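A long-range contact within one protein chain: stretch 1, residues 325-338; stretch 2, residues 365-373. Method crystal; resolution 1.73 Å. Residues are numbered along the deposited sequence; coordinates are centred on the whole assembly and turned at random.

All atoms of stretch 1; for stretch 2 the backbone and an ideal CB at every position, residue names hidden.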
# COMPACT_ATOMS: atom_id res chain seq x y z
N LEU A 325 -5.73 -19.59 10.52
CA LEU A 325 -4.48 -19.00 11.02
C LEU A 325 -4.35 -17.53 10.62
O LEU A 325 -3.92 -16.68 11.41
CB LEU A 325 -3.28 -19.82 10.52
CG LEU A 325 -3.24 -21.29 10.96
CD1 LEU A 325 -2.13 -22.01 10.24
CD2 LEU A 325 -3.09 -21.41 12.43
N VAL A 326 -4.74 -17.18 9.39
CA VAL A 326 -4.66 -15.78 8.99
C VAL A 326 -5.69 -14.96 9.74
O VAL A 326 -5.42 -13.80 10.09
CB VAL A 326 -4.80 -15.67 7.47
CG1 VAL A 326 -4.81 -14.22 7.02
CG2 VAL A 326 -3.68 -16.42 6.81
N ASP A 327 -6.87 -15.54 10.07
CA ASP A 327 -7.81 -14.84 10.93
C ASP A 327 -7.15 -14.48 12.26
O ASP A 327 -7.36 -13.39 12.80
CB ASP A 327 -9.04 -15.70 11.18
CG ASP A 327 -9.94 -15.85 9.95
OD1 ASP A 327 -9.85 -15.05 8.98
OD2 ASP A 327 -10.79 -16.77 9.98
N ARG A 328 -6.41 -15.41 12.85
CA ARG A 328 -5.70 -15.16 14.10
C ARG A 328 -4.65 -14.06 13.95
O ARG A 328 -4.45 -13.27 14.87
CB ARG A 328 -5.03 -16.44 14.62
CG ARG A 328 -6.09 -17.49 15.09
CD ARG A 328 -5.50 -18.69 15.77
NE ARG A 328 -4.84 -18.29 17.00
CZ ARG A 328 -4.07 -19.10 17.71
NH1 ARG A 328 -3.88 -20.35 17.31
NH2 ARG A 328 -3.49 -18.64 18.81
N LEU A 329 -3.96 -14.03 12.81
CA LEU A 329 -3.04 -12.91 12.52
C LEU A 329 -3.78 -11.57 12.54
O LEU A 329 -3.27 -10.57 13.09
CB LEU A 329 -2.37 -13.11 11.16
CG LEU A 329 -1.39 -14.29 11.02
CD1 LEU A 329 -0.71 -14.28 9.67
CD2 LEU A 329 -0.31 -14.23 12.07
N GLY A 330 -5.01 -11.54 12.01
CA GLY A 330 -5.77 -10.32 12.06
C GLY A 330 -6.12 -9.94 13.47
O GLY A 330 -6.08 -8.76 13.83
N ARG A 331 -6.47 -10.93 14.32
CA ARG A 331 -6.75 -10.61 15.72
C ARG A 331 -5.50 -10.12 16.44
O ARG A 331 -5.59 -9.27 17.33
CB ARG A 331 -7.38 -11.82 16.42
CG ARG A 331 -8.79 -12.14 15.86
CD ARG A 331 -9.58 -13.00 16.82
NE ARG A 331 -9.11 -14.39 16.83
CZ ARG A 331 -9.44 -15.28 15.90
NH1 ARG A 331 -10.22 -14.94 14.88
NH2 ARG A 331 -8.98 -16.52 15.99
N ILE A 332 -4.32 -10.59 16.03
CA ILE A 332 -3.07 -10.07 16.61
C ILE A 332 -2.87 -8.61 16.22
O ILE A 332 -2.52 -7.77 17.07
CB ILE A 332 -1.87 -10.92 16.17
CG1 ILE A 332 -1.95 -12.30 16.80
CG2 ILE A 332 -0.58 -10.21 16.57
CD1 ILE A 332 -0.90 -13.26 16.31
N ALA A 333 -3.15 -8.28 14.94
CA ALA A 333 -3.10 -6.89 14.47
C ALA A 333 -4.05 -6.02 15.28
O ALA A 333 -3.68 -4.93 15.73
CB ALA A 333 -3.43 -6.82 12.98
N ARG A 334 -5.29 -6.52 15.55
CA ARG A 334 -6.22 -5.73 16.37
C ARG A 334 -5.70 -5.55 17.78
O ARG A 334 -5.78 -4.46 18.35
CB ARG A 334 -7.61 -6.37 16.43
CG ARG A 334 -8.60 -5.53 17.31
CD ARG A 334 -9.99 -6.10 17.37
NE ARG A 334 -10.01 -7.46 17.89
CZ ARG A 334 -11.12 -8.11 18.24
NH1 ARG A 334 -12.30 -7.52 18.13
NH2 ARG A 334 -11.03 -9.35 18.69
N ALA A 335 -5.15 -6.61 18.35
CA ALA A 335 -4.67 -6.53 19.72
C ALA A 335 -3.49 -5.56 19.82
O ALA A 335 -3.36 -4.83 20.81
CB ALA A 335 -4.25 -7.93 20.21
N LEU A 336 -2.65 -5.54 18.79
CA LEU A 336 -1.56 -4.56 18.75
C LEU A 336 -2.10 -3.12 18.73
O LEU A 336 -1.60 -2.25 19.46
CB LEU A 336 -0.68 -4.85 17.52
CG LEU A 336 0.31 -6.00 17.66
CD1 LEU A 336 0.89 -6.43 16.29
CD2 LEU A 336 1.43 -5.58 18.60
N ALA A 337 -3.12 -2.87 17.90
CA ALA A 337 -3.73 -1.54 17.86
C ALA A 337 -4.28 -1.15 19.22
O ALA A 337 -4.10 -0.02 19.69
CB ALA A 337 -4.81 -1.50 16.81
N GLU A 338 -4.91 -2.11 19.92
CA GLU A 338 -5.44 -1.83 21.25
C GLU A 338 -4.34 -1.56 22.25
O GLU A 338 -4.57 -0.84 23.23
CB GLU A 338 -6.32 -3.00 21.72
CG GLU A 338 -7.71 -3.00 21.09
CD GLU A 338 -8.44 -4.33 21.21
OE1 GLU A 338 -7.92 -5.25 21.88
OE2 GLU A 338 -9.53 -4.47 20.61
N UNK A 365 -10.78 -4.66 4.44
CA UNK A 365 -11.75 -5.69 4.84
C UNK A 365 -11.15 -6.68 5.84
O UNK A 365 -11.80 -7.06 6.81
CB UNK A 365 -12.26 -6.44 3.61
N UNK A 366 -9.90 -7.11 5.63
CA UNK A 366 -9.24 -7.97 6.61
C UNK A 366 -9.17 -7.31 7.99
O UNK A 366 -9.43 -7.97 9.01
CB UNK A 366 -7.83 -8.33 6.13
N UNK A 367 -8.79 -6.03 8.03
CA UNK A 367 -8.63 -5.35 9.31
C UNK A 367 -9.98 -5.12 10.00
O UNK A 367 -10.09 -5.28 11.22
CB UNK A 367 -7.91 -4.02 9.11
N UNK A 368 -11.02 -4.79 9.24
CA UNK A 368 -12.32 -4.61 9.88
C UNK A 368 -12.96 -5.95 10.28
O UNK A 368 -13.64 -6.02 11.31
CB UNK A 368 -13.26 -3.85 8.94
N UNK A 369 -12.72 -7.02 9.50
CA UNK A 369 -13.17 -8.35 9.93
C UNK A 369 -12.57 -8.73 11.27
O UNK A 369 -13.21 -9.41 12.06
CB UNK A 369 -12.81 -9.40 8.88
N UNK A 370 -11.32 -8.34 11.52
CA UNK A 370 -10.64 -8.59 12.79
C UNK A 370 -11.16 -7.73 13.93
O UNK A 370 -10.81 -8.00 15.09
CB UNK A 370 -9.14 -8.36 12.63
N UNK A 371 -12.03 -6.75 13.64
CA UNK A 371 -12.66 -5.93 14.67
C UNK A 371 -12.26 -4.46 14.65
O UNK A 371 -12.78 -3.70 15.47
CB UNK A 371 -12.33 -6.51 16.05
N UNK A 372 -11.41 -4.02 13.75
CA UNK A 372 -11.07 -2.60 13.69
C UNK A 372 -12.27 -1.80 13.20
O UNK A 372 -12.93 -2.18 12.23
CB UNK A 372 -9.86 -2.37 12.78
N UNK A 373 -12.54 -0.67 13.86
CA UNK A 373 -13.61 0.19 13.43
C UNK A 373 -13.27 1.07 12.21
O UNK A 373 -12.13 1.10 11.70
CB UNK A 373 -14.02 1.08 14.60

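Position 365 lies in a helix, and its ideal CB has nothing of stretch 1 within 5.5 Å. Many residues would fit. The deposited residue is Ala 365.

At position 366 the CA-to-CB bond points sideways. A short side chain would not reach stretch 1, but a longer one could reach Val 326. Polar or apolar types would serve. The residue is Glu 366, whose OE1 comes 4.4 Å from Val 326 CG1. A water 2.7 Å from Glu 366 OE1 and 3.0 Å from Val 326 O can bridge them, though it has more acceptors in reach than protons.

Position 367 also points sideways. Stretch 1 offers the methyl of Ala 333 nearby, so a long apolar side chain would suit. The residue is Leu 367. Its CD2 packs 4.4 Å from Ala 333 CB.

Position 368 is out of reach of stretch 1, which leaves the choice open. It is Thr 368.

Position 369 points sideways, with the carboxylate of Asp 327 some way off. A long polar or basic side chain could make use of that charge. The residue is Arg 369. It meets Asp 327 through a water, 3.0 Å from Arg 369 NE and 2.9 Å from Asp 327 OD1. Its NH2 also forms a salt bridge with Glu 366 OE2, at 2.7 Å.

Position 370 points toward stretch 1 where the CA atoms come nearest, 5.2 Å from its CA to Gly 330 CA. A small residue suits best. It is Ala 370, with CB 3.3 Å from Gly 330 O. Gly 330 matters too, since a CB there would lie a tight 3.3 Å from Ala 370 CB. The carbonyl O of Ala 370 lies over one face of the Arg 334 guanidinium, 3.0 Å from Arg 334 NE, but the angle is too poor for a hydrogen bond.

Position 371 has phi 115° and psi 0°. An ideal CB would be jammed against the preceding carbonyl O, which by itself calls for glycine; it would also lie 2.3 Å from NH1 of the poorly ordered Arg 334. Gly 371 is the first residue to leave helical phi/psi, in a Schellman motif. Its CA lies 3.8 Å from Arg 334 CD.

Position 372 points sideways, but a branched apolar chain could reach Ala 337. Leu 372 does so, with CD1 4.1 Å from Ala 337 CB. Its chi1 of -133° is off the usual wells.

Position 373 is out of reach and unrestricted by stretch 1. It is a helix N-cap, where Ser, Thr, Asp, Asn or Gly are common. It is Gly 373.

Stretch 2 365-373: AELTRAGLG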
# COMPACT_ATOMS: atom_id res chain seq x y z
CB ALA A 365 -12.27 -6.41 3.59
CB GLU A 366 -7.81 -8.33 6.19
CG GLU A 366 -7.66 -9.24 4.97
CD GLU A 366 -7.86 -10.70 5.23
OE1 GLU A 366 -7.80 -11.11 6.41
OE2 GLU A 366 -8.07 -11.47 4.25
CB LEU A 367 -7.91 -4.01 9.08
CG LEU A 367 -6.43 -4.16 8.68
CD1 LEU A 367 -5.92 -2.86 8.11
CD2 LEU A 367 -5.63 -4.54 9.93
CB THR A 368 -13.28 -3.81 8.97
OG1 THR A 368 -13.39 -4.42 7.67
CG2 THR A 368 -12.75 -2.39 8.80
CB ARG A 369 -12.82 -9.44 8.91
CG ARG A 369 -13.71 -9.50 7.71
CD ARG A 369 -13.60 -10.82 6.94
NE ARG A 369 -12.32 -11.13 6.30
CZ ARG A 369 -11.90 -10.68 5.13
NH1 ARG A 369 -12.62 -9.88 4.38
NH2 ARG A 369 -10.74 -11.11 4.71
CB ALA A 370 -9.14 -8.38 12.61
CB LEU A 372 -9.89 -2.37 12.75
CG LEU A 372 -8.79 -1.46 13.31
CD1 LEU A 372 -8.17 -2.07 14.47
CD2 LEU A 372 -7.76 -1.13 12.22
O HOH W 1 -6.77 -11.33 8.92
O HOH W 2 -10.90 -12.33 8.62
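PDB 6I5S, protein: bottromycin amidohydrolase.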